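Local coordinates for protein beta-mannosidase (Trichoderma harzianum, PDB 4CVU) that probably cleaves terminal beta-linked mannose from the non-reducing ends of beta-mannosides by hydrolysis, as a glycoside hydrolase of family 2, at residues D459-V464 / E514-T519; N187-R192 / L453-D458; L753-T758 / Q802-N807. One frame throughout, in Å; residues are numbered along the deposited sequence.

Interaction 1 (D459-V464 / E514-T519). With NAG (2-acetamido-2-deoxy-beta-D-glucopyranose), chain D; MAN (alpha-D-mannopyranose), chain B; MAN (alpha-D-mannopyranose), chain C.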
loop_
_atom_site.group_PDB
_atom_site.type_symbol
_atom_site.label_atom_id
_atom_site.label_comp_id
_atom_site.label_asym_id
_atom_site.label_seq_id
_atom_site.Cartn_x
_atom_site.Cartn_y
_atom_site.Cartn_z
ATOM N N ASP A 459 -30.897 -35.314 8.899
ATOM C CA ASP A 459 -29.432 -35.293 8.973
ATOM C C ASP A 459 -28.904 -33.909 9.403
ATOM O O ASP A 459 -27.985 -33.834 10.212
ATOM C CB ASP A 459 -28.788 -35.692 7.631
ATOM C CG ASP A 459 -28.748 -37.214 7.432
ATOM O OD1 ASP A 459 -28.993 -37.976 8.397
ATOM O OD2 ASP A 459 -28.437 -37.652 6.309
ATOM N N PHE A 460 -29.496 -32.848 8.848
ATOM C CA PHE A 460 -29.104 -31.456 9.197
ATOM C C PHE A 460 -29.336 -31.206 10.681
ATOM O O PHE A 460 -28.428 -30.785 11.406
ATOM C CB PHE A 460 -29.874 -30.437 8.349
ATOM C CG PHE A 460 -29.479 -28.987 8.613
ATOM C CD1 PHE A 460 -28.382 -28.421 7.969
ATOM C CD2 PHE A 460 -30.228 -28.198 9.485
ATOM C CE1 PHE A 460 -28.025 -27.092 8.191
ATOM C CE2 PHE A 460 -29.876 -26.869 9.722
ATOM C CZ PHE A 460 -28.780 -26.318 9.071
ATOM N N LYS A 461 -30.537 -31.520 11.143
ATOM C CA LYS A 461 -30.835 -31.445 12.577
ATOM C C LYS A 461 -29.864 -32.253 13.430
ATOM O O LYS A 461 -29.366 -31.756 14.455
ATOM C CB LYS A 461 -32.246 -31.915 12.859
ATOM C CG LYS A 461 -32.660 -31.818 14.312
ATOM C CD LYS A 461 -33.920 -32.648 14.607
ATOM C CE LYS A 461 -35.150 -32.029 13.969
ATOM N NZ LYS A 461 -36.262 -33.005 13.881
ATOM N N ALA A 462 -29.608 -33.492 13.043
ATOM C CA ALA A 462 -28.688 -34.317 13.838
ATOM C C ALA A 462 -27.329 -33.594 13.979
ATOM O O ALA A 462 -26.758 -33.562 15.053
ATOM C CB ALA A 462 -28.512 -35.693 13.222
ATOM N N ASN A 463 -26.864 -32.982 12.888
ATOM C CA ASN A 463 -25.601 -32.239 12.884
ATOM C C ASN A 463 -25.695 -31.027 13.824
ATOM O O ASN A 463 -24.853 -30.837 14.672
ATOM C CB ASN A 463 -25.232 -31.786 11.452
ATOM C CG ASN A 463 -23.761 -31.420 11.301
ATOM O OD1 ASN A 463 -22.996 -31.475 12.240
ATOM N ND2 ASN A 463 -23.372 -31.029 10.103
ATOM N N VAL A 464 -26.773 -30.266 13.698
ATOM C CA VAL A 464 -27.015 -29.117 14.586
ATOM C C VAL A 464 -27.008 -29.549 16.051
ATOM O O VAL A 464 -26.411 -28.897 16.914
ATOM C CB VAL A 464 -28.355 -28.409 14.242
ATOM C CG1 VAL A 464 -28.740 -27.446 15.342
ATOM C CG2 VAL A 464 -28.238 -27.647 12.925
ATOM N N GLU A 514 -40.132 -23.523 14.534
ATOM C CA GLU A 514 -40.502 -23.997 15.866
ATOM C C GLU A 514 -39.830 -25.325 16.167
ATOM O O GLU A 514 -39.280 -25.520 17.238
ATOM C CB GLU A 514 -42.016 -24.150 15.991
ATOM C CG GLU A 514 -42.741 -22.830 15.986
ATOM C CD GLU A 514 -44.209 -22.976 16.306
ATOM O OE1 GLU A 514 -44.757 -24.087 16.070
ATOM O OE2 GLU A 514 -44.802 -21.981 16.788
ATOM N N ASN A 515 -39.841 -26.230 15.194
ATOM C CA ASN A 515 -39.312 -27.570 15.410
ATOM C C ASN A 515 -37.810 -27.515 15.680
ATOM O O ASN A 515 -37.322 -28.158 16.625
ATOM C CB ASN A 515 -39.605 -28.469 14.209
ATOM C CG ASN A 515 -39.028 -29.862 14.378
ATOM O OD1 ASN A 515 -39.491 -30.627 15.209
ATOM N ND2 ASN A 515 -37.986 -30.162 13.651
ATOM N N LEU A 516 -37.077 -26.727 14.884
ATOM C CA LEU A 516 -35.611 -26.644 15.089
ATOM C C LEU A 516 -35.261 -25.766 16.287
ATOM O O LEU A 516 -34.584 -26.218 17.233
ATOM C CB LEU A 516 -34.880 -26.112 13.850
ATOM C CG LEU A 516 -33.340 -26.164 13.931
ATOM C CD1 LEU A 516 -32.881 -27.559 14.265
ATOM C CD2 LEU A 516 -32.664 -25.681 12.650
ATOM N N PHE A 517 -35.733 -24.517 16.257
ATOM C CA PHE A 517 -35.264 -23.505 17.222
ATOM C C PHE A 517 -35.983 -23.556 18.583
ATOM O O PHE A 517 -35.524 -22.963 19.552
ATOM C CB PHE A 517 -35.305 -22.109 16.596
ATOM C CG PHE A 517 -34.362 -21.957 15.431
ATOM C CD1 PHE A 517 -33.003 -21.702 15.651
ATOM C CD2 PHE A 517 -34.800 -22.134 14.140
ATOM C CE1 PHE A 517 -32.115 -21.592 14.599
ATOM C CE2 PHE A 517 -33.916 -22.015 13.073
ATOM C CZ PHE A 517 -32.570 -21.758 13.307
ATOM N N ILE A 518 -37.076 -24.302 18.690
ATOM C CA ILE A 518 -37.750 -24.385 19.985
ATOM C C ILE A 518 -37.782 -25.841 20.496
ATOM O O ILE A 518 -37.160 -26.153 21.496
ATOM C CB ILE A 518 -39.164 -23.786 19.913
ATOM C CG1 ILE A 518 -39.107 -22.322 19.462
ATOM C CG2 ILE A 518 -39.855 -23.877 21.266
ATOM C CD1 ILE A 518 -40.479 -21.702 19.250
ATOM N N THR A 519 -38.505 -26.714 19.793
ATOM C CA THR A 519 -38.663 -28.115 20.192
ATOM C C THR A 519 -37.292 -28.793 20.323
ATOM O O THR A 519 -36.988 -29.322 21.367
ATOM C CB THR A 519 -39.598 -28.883 19.225
ATOM O OG1 THR A 519 -40.816 -28.151 19.025
ATOM C CG2 THR A 519 -39.960 -30.262 19.778
HETATM C C1 NAG D . -48.951 -21.006 15.708
HETATM C C2 NAG D . -48.436 -22.378 16.079
HETATM C C3 NAG D . -47.594 -22.923 14.943
HETATM C C4 NAG D . -48.349 -22.905 13.620
HETATM C C5 NAG D . -48.818 -21.464 13.428
HETATM C C6 NAG D . -49.514 -21.181 12.108
HETATM C C7 NAG D . -47.901 -22.847 18.416
HETATM C C8 NAG D . -46.924 -22.763 19.524
HETATM N N2 NAG D . -47.562 -22.337 17.236
HETATM O O3 NAG D . -47.086 -24.184 15.285
HETATM O O4 NAG D . -47.430 -23.234 12.595
HETATM O O5 NAG D . -49.659 -21.083 14.495
HETATM O O6 NAG D . -50.370 -22.259 11.913
HETATM O O7 NAG D . -48.982 -23.344 18.637
HETATM C C1 MAN B . -45.754 -28.668 12.140
HETATM C C2 MAN B . -45.765 -30.159 12.489
HETATM C C3 MAN B . -46.206 -30.277 13.939
HETATM C C4 MAN B . -45.290 -29.431 14.844
HETATM C C5 MAN B . -45.198 -27.986 14.366
HETATM C C6 MAN B . -44.190 -27.180 15.189
HETATM O O2 MAN B . -44.458 -30.728 12.465
HETATM O O3 MAN B . -46.070 -31.613 14.332
HETATM O O4 MAN B . -45.759 -29.453 16.160
HETATM O O5 MAN B . -44.831 -27.978 12.993
HETATM O O6 MAN B . -42.862 -27.599 14.981
HETATM C C1 MAN C . -44.068 -31.355 11.246
HETATM C C2 MAN C . -42.829 -32.188 11.575
HETATM C C3 MAN C . -41.623 -31.307 11.774
HETATM C C4 MAN C . -41.460 -30.341 10.603
HETATM C C5 MAN C . -42.733 -29.530 10.469
HETATM C C6 MAN C . -42.595 -28.509 9.344
HETATM O O2 MAN C . -42.565 -33.099 10.530
HETATM O O3 MAN C . -40.446 -32.072 11.891
HETATM O O4 MAN C . -40.322 -29.511 10.834
HETATM O O5 MAN C . -43.827 -30.410 10.219
HETATM O O6 MAN C . -43.698 -27.618 9.334
#
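Two nitrogens that normally only donate hydrogens meet where Lys461 touches Asn515: NZ of Lys461 lies 3.3 Å from ND2 of Asn515, and the pair is not hydrogen-bonded. The lysine leaves its helix with CG anti to the backbone N (chi1 -178°), bends at chi3 and crosses the asparagine side chain at about a right angle. Its CE is nearly as close, 3.4 Å from Asn515 ND2. Asp456 probably makes this meeting tolerable: its OD2 is hydrogen-bonded to Asn515 ND2, its side chain also touches Lys461, and its negative charge would offset that of the ammonium. Beside this polar tip the contact is apolar and centred on Leu516, whose two methyls divide the work. CD1 of Leu516 rests 4.3 Å from CG of Lys461 and also touches CG1 of Val464. CD2 of Leu516 comes to 4.2 Å from CE2 of Phe460, at the edge of the ring and near its plane. The fork thus lies against three side chains of one helix, without a stacked ring face. Helices 458-475 and 506-528 are two helices of the family 2 beta/alpha-barrel, separated in sequence by strand 481-485 and helix 490-501, and the segments 459-464 and 514-519 run nearly parallel, at 19°. The segment axes come no closer than 11.5 Å, and side-chain ends bridge the distance. In 515-519 the helix widens into a pi-type turn, where O of Glu514 accepts from both Ile518 N and Thr519 N. On the side of this helix away from Lys461, the Glu514 carboxylate grips an attached glycan. N2 of an N-acetylglucosamine donates to Glu514 OE2 at 2.8 Å (N-H...O angle 152°); Tyr558 OH also bonds OE2, while two mannoses lie close to Asn515.

Interaction 2 (N187-R192 / L453-D458). With NAG (2-acetamido-2-deoxy-beta-D-glucopyranose), chain J.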
loop_
_atom_site.group_PDB
_atom_site.type_symbol
_atom_site.label_atom_id
_atom_site.label_comp_id
_atom_site.label_asym_id
_atom_site.label_seq_id
_atom_site.Cartn_x
_atom_site.Cartn_y
_atom_site.Cartn_z
ATOM N N ASN A 187 -26.185 -19.949 -1.047
ATOM C CA ASN A 187 -26.352 -21.282 -0.479
ATOM C C ASN A 187 -25.804 -21.577 0.909
ATOM O O ASN A 187 -25.759 -22.731 1.275
ATOM C CB ASN A 187 -25.905 -22.383 -1.464
ATOM C CG ASN A 187 -26.688 -22.371 -2.749
ATOM O OD1 ASN A 187 -27.903 -22.265 -2.760
ATOM N ND2 ASN A 187 -25.991 -22.386 -3.823
ATOM N N ARG A 188 -25.448 -20.549 1.686
ATOM C CA ARG A 188 -24.815 -20.701 2.989
ATOM C C ARG A 188 -25.681 -21.434 4.018
ATOM O O ARG A 188 -25.197 -21.962 4.980
ATOM C CB ARG A 188 -24.367 -19.348 3.546
ATOM C CG ARG A 188 -25.462 -18.466 4.074
ATOM C CD ARG A 188 -25.047 -17.006 4.345
ATOM N NE ARG A 188 -26.187 -16.084 4.426
ATOM C CZ ARG A 188 -26.866 -15.851 5.539
ATOM N NH1 ARG A 188 -26.551 -16.486 6.603
ATOM N NH2 ARG A 188 -27.881 -14.998 5.596
ATOM N N GLN A 189 -26.993 -21.452 3.799
ATOM C CA GLN A 189 -27.889 -22.095 4.749
ATOM C C GLN A 189 -27.605 -23.611 4.877
ATOM O O GLN A 189 -28.000 -24.242 5.867
ATOM C CB GLN A 189 -29.354 -21.831 4.351
ATOM C CG GLN A 189 -29.878 -22.574 3.123
ATOM C CD GLN A 189 -29.653 -21.842 1.819
ATOM O OE1 GLN A 189 -28.708 -21.039 1.682
ATOM N NE2 GLN A 189 -30.491 -22.160 0.809
ATOM N N TRP A 190 -26.931 -24.177 3.875
ATOM C CA TRP A 190 -26.686 -25.634 3.803
ATOM C C TRP A 190 -25.447 -26.082 4.558
ATOM O O TRP A 190 -25.216 -27.269 4.695
ATOM C CB TRP A 190 -26.598 -26.116 2.321
ATOM C CG TRP A 190 -27.939 -26.186 1.732
ATOM C CD1 TRP A 190 -28.480 -25.340 0.816
ATOM C CD2 TRP A 190 -28.965 -27.100 2.092
ATOM N NE1 TRP A 190 -29.783 -25.684 0.555
ATOM C CE2 TRP A 190 -30.106 -26.765 1.334
ATOM C CE3 TRP A 190 -29.026 -28.205 2.961
ATOM C CZ2 TRP A 190 -31.298 -27.483 1.429
ATOM C CZ3 TRP A 190 -30.210 -28.928 3.044
ATOM C CH2 TRP A 190 -31.328 -28.560 2.289
ATOM N N VAL A 191 -24.655 -25.144 5.071
ATOM C CA VAL A 191 -23.392 -25.531 5.723
ATOM C C VAL A 191 -23.268 -24.985 7.135
ATOM O O VAL A 191 -23.484 -23.810 7.371
ATOM C CB VAL A 191 -22.170 -25.171 4.871
ATOM C CG1 VAL A 191 -22.157 -23.686 4.497
ATOM C CG2 VAL A 191 -20.886 -25.542 5.602
ATOM N N ARG A 192 -22.896 -25.845 8.073
ATOM C CA ARG A 192 -22.603 -25.423 9.431
ATOM C C ARG A 192 -21.179 -24.855 9.500
ATOM O O ARG A 192 -20.228 -25.517 9.943
ATOM C CB ARG A 192 -22.791 -26.606 10.391
ATOM C CG ARG A 192 -24.175 -27.188 10.362
ATOM C CD ARG A 192 -25.238 -26.148 10.543
ATOM N NE ARG A 192 -24.905 -25.273 11.668
ATOM C CZ ARG A 192 -25.188 -23.974 11.754
ATOM N NH1 ARG A 192 -25.834 -23.329 10.784
ATOM N NH2 ARG A 192 -24.839 -23.298 12.846
ATOM N N LEU A 453 -33.413 -18.468 6.410
ATOM C CA LEU A 453 -34.103 -19.635 6.951
ATOM C C LEU A 453 -33.286 -20.853 6.607
ATOM O O LEU A 453 -32.524 -20.816 5.661
ATOM C CB LEU A 453 -35.539 -19.736 6.418
ATOM C CG LEU A 453 -36.467 -18.585 6.832
ATOM C CD1 LEU A 453 -37.895 -18.837 6.362
ATOM C CD2 LEU A 453 -36.471 -18.339 8.333
ATOM N N TYR A 454 -33.450 -21.922 7.392
ATOM C CA TYR A 454 -32.535 -23.045 7.360
ATOM C C TYR A 454 -33.250 -24.383 7.109
ATOM O O TYR A 454 -34.487 -24.491 7.302
ATOM C CB TYR A 454 -31.751 -23.106 8.682
ATOM C CG TYR A 454 -30.715 -22.014 8.786
ATOM C CD1 TYR A 454 -31.049 -20.761 9.252
ATOM C CD2 TYR A 454 -29.416 -22.240 8.368
ATOM C CE1 TYR A 454 -30.115 -19.757 9.311
ATOM C CE2 TYR A 454 -28.463 -21.251 8.417
ATOM C CZ TYR A 454 -28.802 -20.011 8.909
ATOM O OH TYR A 454 -27.862 -18.994 8.911
ATOM N N PRO A 455 -32.474 -25.392 6.682
ATOM C CA PRO A 455 -33.021 -26.760 6.536
ATOM C C PRO A 455 -33.462 -27.347 7.868
ATOM O O PRO A 455 -33.020 -26.906 8.933
ATOM C CB PRO A 455 -31.838 -27.564 5.977
ATOM C CG PRO A 455 -30.898 -26.561 5.430
ATOM C CD PRO A 455 -31.050 -25.356 6.305
ATOM N N ASP A 456 -34.347 -28.332 7.794
ATOM C CA ASP A 456 -34.784 -29.071 8.980
ATOM C C ASP A 456 -34.996 -30.565 8.662
ATOM O O ASP A 456 -35.827 -31.221 9.290
ATOM C CB ASP A 456 -36.063 -28.470 9.563
ATOM C CG ASP A 456 -36.366 -28.984 10.957
ATOM O OD1 ASP A 456 -35.406 -29.187 11.745
ATOM O OD2 ASP A 456 -37.566 -29.185 11.283
ATOM N N SER A 457 -34.191 -31.090 7.734
ATOM C CA SER A 457 -34.161 -32.519 7.462
ATOM C C SER A 457 -33.535 -33.205 8.677
ATOM O O SER A 457 -32.990 -32.542 9.557
ATOM C CB SER A 457 -33.334 -32.785 6.217
ATOM O OG SER A 457 -31.982 -32.400 6.446
ATOM N N ASP A 458 -33.629 -34.532 8.730
ATOM C CA ASP A 458 -33.142 -35.312 9.874
ATOM C C ASP A 458 -31.617 -35.254 10.006
ATOM O O ASP A 458 -31.101 -35.168 11.100
ATOM C CB ASP A 458 -33.605 -36.795 9.778
ATOM C CG ASP A 458 -35.137 -36.972 9.930
ATOM O OD1 ASP A 458 -35.837 -36.055 10.363
ATOM O OD2 ASP A 458 -35.670 -38.060 9.613
HETATM C C1 NAG J . -30.254 -23.773 -6.245
HETATM C C2 NAG J . -29.885 -22.691 -7.243
HETATM C C3 NAG J . -31.014 -22.275 -8.169
HETATM C C4 NAG J . -31.756 -23.472 -8.772
HETATM C C5 NAG J . -32.019 -24.549 -7.724
HETATM C C6 NAG J . -32.612 -25.811 -8.369
HETATM C C7 NAG J . -28.154 -21.122 -6.622
HETATM C C8 NAG J . -27.854 -19.870 -5.853
HETATM N N2 NAG J . -29.424 -21.512 -6.545
HETATM O O3 NAG J . -30.417 -21.503 -9.191
HETATM O O4 NAG J . -33.002 -23.004 -9.243
HETATM O O5 NAG J . -30.832 -24.857 -6.983
HETATM O O6 NAG J . -31.783 -26.946 -8.176
HETATM O O7 NAG J . -27.253 -21.715 -7.249
#
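The indole of Trp190 reaches Pro455 with CG anti to its own carbonyl carbon (chi1 -76°), beside the backbone N. Although the CB of Trp190 points away from 453-458, its ring comes back. There CG of Pro455 sits over one face of the six-membered ring, 3.6 Å from its centroid, in a CH-pi contact. The nearest ring atom is CZ3 of Trp190, 3.4 Å from Pro455 CG, and Pro455 CB adds a second touch at the same corner. An alanine in place of Trp190 would probably leave Pro455 CG and CB without their aromatic floor and open a gap between the two loops. Gln189 fills the middle of the contact with its backbone: its O is 3.3 Å from Pro455 CD and 3.5 Å from CD2 of Tyr454, whose CG is likewise anti to its carbonyl carbon (chi1 -73°). Gln189 CB lies 3.6 Å from Leu453 O, a carbonyl oxygen buried here with no partner in the model. Two arginines flank the tyrosine without bonding to it. Arg188 NH1 stays 3.7 Å from Tyr454 OH, the guanidinium standing steeply to the ring, and bonds instead to Ser450 O, while the hydroxyl is paired with Gln195 OE1 and Ser450 N. NH1 of Arg192 approaches CE2 of Tyr454 to 4.1 Å, with CE2 at the guanidinium edge, and NH2 makes a salt bridge to Glu467. The loop 187-192, part of the galactose-binding-like domain, follows helix 159-168, whose Ile166 touches Trp190. Across the contact, 453-458 links strand 442-446 of the barrel to helix 458-475, with Ser457 at the N-cap and Phe460 against Pro455; Leu453 and Tyr454 pack on Phe490 of helix 490-501, so that the two domains meet here.

Interaction 3 (L753-T758 / Q802-N807)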
loop_
_atom_site.group_PDB
_atom_site.type_symbol
_atom_site.label_atom_id
_atom_site.label_comp_id
_atom_site.label_asym_id
_atom_site.label_seq_id
_atom_site.Cartn_x
_atom_site.Cartn_y
_atom_site.Cartn_z
ATOM N N LEU A 753 -36.420 22.971 24.246
ATOM C CA LEU A 753 -35.327 22.234 24.882
ATOM C C LEU A 753 -35.807 21.615 26.211
ATOM O O LEU A 753 -36.513 22.273 26.989
ATOM C CB LEU A 753 -34.117 23.150 25.117
ATOM C CG LEU A 753 -32.949 22.678 25.987
ATOM C CD1 LEU A 753 -32.189 21.520 25.366
ATOM C CD2 LEU A 753 -32.005 23.848 26.271
ATOM N N GLU A 754 -35.447 20.343 26.429
ATOM C CA GLU A 754 -35.631 19.666 27.718
ATOM C C GLU A 754 -34.306 19.092 28.145
ATOM O O GLU A 754 -33.572 18.592 27.310
ATOM C CB GLU A 754 -36.635 18.533 27.623
ATOM C CG GLU A 754 -38.022 19.001 27.203
ATOM C CD GLU A 754 -39.053 17.886 27.185
ATOM O OE1 GLU A 754 -38.692 16.711 27.353
ATOM O OE2 GLU A 754 -40.255 18.189 26.994
ATOM N N ILE A 755 -33.988 19.203 29.437
ATOM C CA ILE A 755 -32.836 18.514 30.004
ATOM C C ILE A 755 -33.310 17.553 31.089
ATOM O O ILE A 755 -34.034 17.931 32.014
ATOM C CB ILE A 755 -31.782 19.474 30.565
ATOM C CG1 ILE A 755 -31.311 20.394 29.440
ATOM C CG2 ILE A 755 -30.594 18.676 31.091
ATOM C CD1 ILE A 755 -30.775 21.695 29.910
ATOM N N TRP A 756 -32.904 16.300 30.946
ATOM C CA TRP A 756 -33.246 15.246 31.886
ATOM C C TRP A 756 -31.988 14.682 32.480
ATOM O O TRP A 756 -30.955 14.610 31.792
ATOM C CB TRP A 756 -33.953 14.117 31.154
ATOM C CG TRP A 756 -35.272 14.477 30.576
ATOM C CD1 TRP A 756 -35.511 15.303 29.540
ATOM C CD2 TRP A 756 -36.534 13.965 30.988
ATOM N NE1 TRP A 756 -36.863 15.346 29.268
ATOM C CE2 TRP A 756 -37.509 14.520 30.143
ATOM C CE3 TRP A 756 -36.931 13.047 31.966
ATOM C CZ2 TRP A 756 -38.869 14.220 30.265
ATOM C CZ3 TRP A 756 -38.282 12.755 32.096
ATOM C CH2 TRP A 756 -39.239 13.345 31.251
ATOM N N VAL A 757 -32.076 14.273 33.745
ATOM C CA VAL A 757 -31.003 13.546 34.403
ATOM C C VAL A 757 -31.416 12.070 34.572
ATOM O O VAL A 757 -32.507 11.765 35.110
ATOM C CB VAL A 757 -30.646 14.152 35.765
ATOM C CG1 VAL A 757 -29.674 13.259 36.522
ATOM C CG2 VAL A 757 -30.057 15.555 35.610
ATOM N N THR A 758 -30.521 11.166 34.169
ATOM C CA THR A 758 -30.815 9.730 34.155
ATOM C C THR A 758 -29.707 8.979 34.860
ATOM O O THR A 758 -28.546 9.283 34.652
ATOM C CB THR A 758 -30.949 9.206 32.698
ATOM O OG1 THR A 758 -32.033 9.867 32.036
ATOM C CG2 THR A 758 -31.227 7.719 32.684
ATOM N N GLN A 802 -36.936 15.040 34.907
ATOM C CA GLN A 802 -36.835 16.241 34.084
ATOM C C GLN A 802 -36.464 17.476 34.926
ATOM O O GLN A 802 -37.157 17.800 35.883
ATOM C CB GLN A 802 -38.130 16.487 33.320
ATOM C CG GLN A 802 -37.934 17.459 32.151
ATOM C CD GLN A 802 -39.216 17.805 31.435
ATOM O OE1 GLN A 802 -40.191 17.111 31.538
ATOM N NE2 GLN A 802 -39.200 18.876 30.701
ATOM N N ILE A 803 -35.373 18.155 34.560
ATOM C CA ILE A 803 -34.849 19.272 35.364
ATOM C C ILE A 803 -34.989 20.649 34.704
ATOM O O ILE A 803 -34.966 21.646 35.385
ATOM C CB ILE A 803 -33.372 19.054 35.787
ATOM C CG1 ILE A 803 -32.429 18.940 34.585
ATOM C CG2 ILE A 803 -33.247 17.823 36.652
ATOM C CD1 ILE A 803 -30.974 19.194 34.952
ATOM N N ILE A 804 -35.117 20.692 33.379
ATOM C CA ILE A 804 -35.269 21.952 32.654
ATOM C C ILE A 804 -36.246 21.760 31.497
ATOM O O ILE A 804 -36.213 20.748 30.800
ATOM C CB ILE A 804 -33.919 22.443 32.054
ATOM C CG1 ILE A 804 -32.945 22.946 33.138
ATOM C CG2 ILE A 804 -34.157 23.527 31.015
ATOM C CD1 ILE A 804 -33.370 24.230 33.838
ATOM N N THR A 805 -37.118 22.731 31.302
ATOM C CA THR A 805 -37.815 22.860 30.046
ATOM C C THR A 805 -37.771 24.319 29.615
ATOM O O THR A 805 -37.930 25.207 30.454
ATOM C CB THR A 805 -39.262 22.359 30.122
ATOM O OG1 THR A 805 -39.795 22.256 28.796
ATOM C CG2 THR A 805 -40.146 23.273 30.957
ATOM N N ALA A 806 -37.537 24.561 28.320
ATOM C CA ALA A 806 -37.433 25.928 27.795
ATOM C C ALA A 806 -37.727 26.021 26.310
ATOM O O ALA A 806 -37.124 25.306 25.504
ATOM C CB ALA A 806 -36.046 26.460 28.053
ATOM N N ASN A 807 -38.644 26.911 25.942
ATOM C CA ASN A 807 -38.808 27.288 24.543
ATOM C C ASN A 807 -37.681 28.246 24.226
ATOM O O ASN A 807 -37.507 29.258 24.905
ATOM C CB ASN A 807 -40.176 27.925 24.297
ATOM C CG ASN A 807 -40.430 28.242 22.823
ATOM O OD1 ASN A 807 -39.893 29.196 22.285
ATOM N ND2 ASN A 807 -41.276 27.454 22.179
#
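Gln802 lies on the indole of Trp756, its CB covering the centre of the six-membered ring, 3.6 Å from the centroid and only 4° off the normal, a CH-pi contact. Its extended chain carries the amide past the rim of the ring, its plane 19° from that of the indole, with OE1 3.4 Å from Trp756 CZ2. On the other face of the sheet, the end of Ile803 enters the notch between Ile755 CG2 and Val757 CG2, its CD1 3.8 Å from the valine methyl. The neighbouring Ile804 lies side by side with Ile755, its CB 3.9 Å from Ile755 CD1. Both isoleucines face Ile755 because a classic beta bulge interrupts the antiparallel pairing: O of Ile755 accepts from Ile803 N at 2.9 Å and from Ile804 N at 3.3 Å. Ile755, Val757, Ile803 and Ile804 pack on strand 765-774 of the second sheet, as in a beta sandwich of the Ig-like type. The chemistry is thus divided between the faces, oily toward the other sheet and polar on the Trp756 side, where the ring N-H is bonded to Glu754 OE1 (3.0 Å), which is likely to keep the indole from turning, with Arg692 in a cation-pi contact to the same indole.

How the interactions relate
Following the chain, interaction 2 opens first, in the galactose-binding-like domain, and closes after 260 intervening residues in a barrel loop, spanning the next beta domain. Interaction 1 opens at the very next residue and closes a much shorter loop between two barrel helices, passing strand 481-485 and helix 490-501. Interaction 3 closes the last loop, between two strands of the Ig-like domain. All three are in series: none nests or crosses. Interactions 1 and 2 have centres about 10 Å apart and join directly through Asp456 with Asn515 and Phe460 with Pro455, linking the N-terminal domain to the barrel's outer helices. Interaction 3 stands alone, its centre about 51 Å from that of interaction 1.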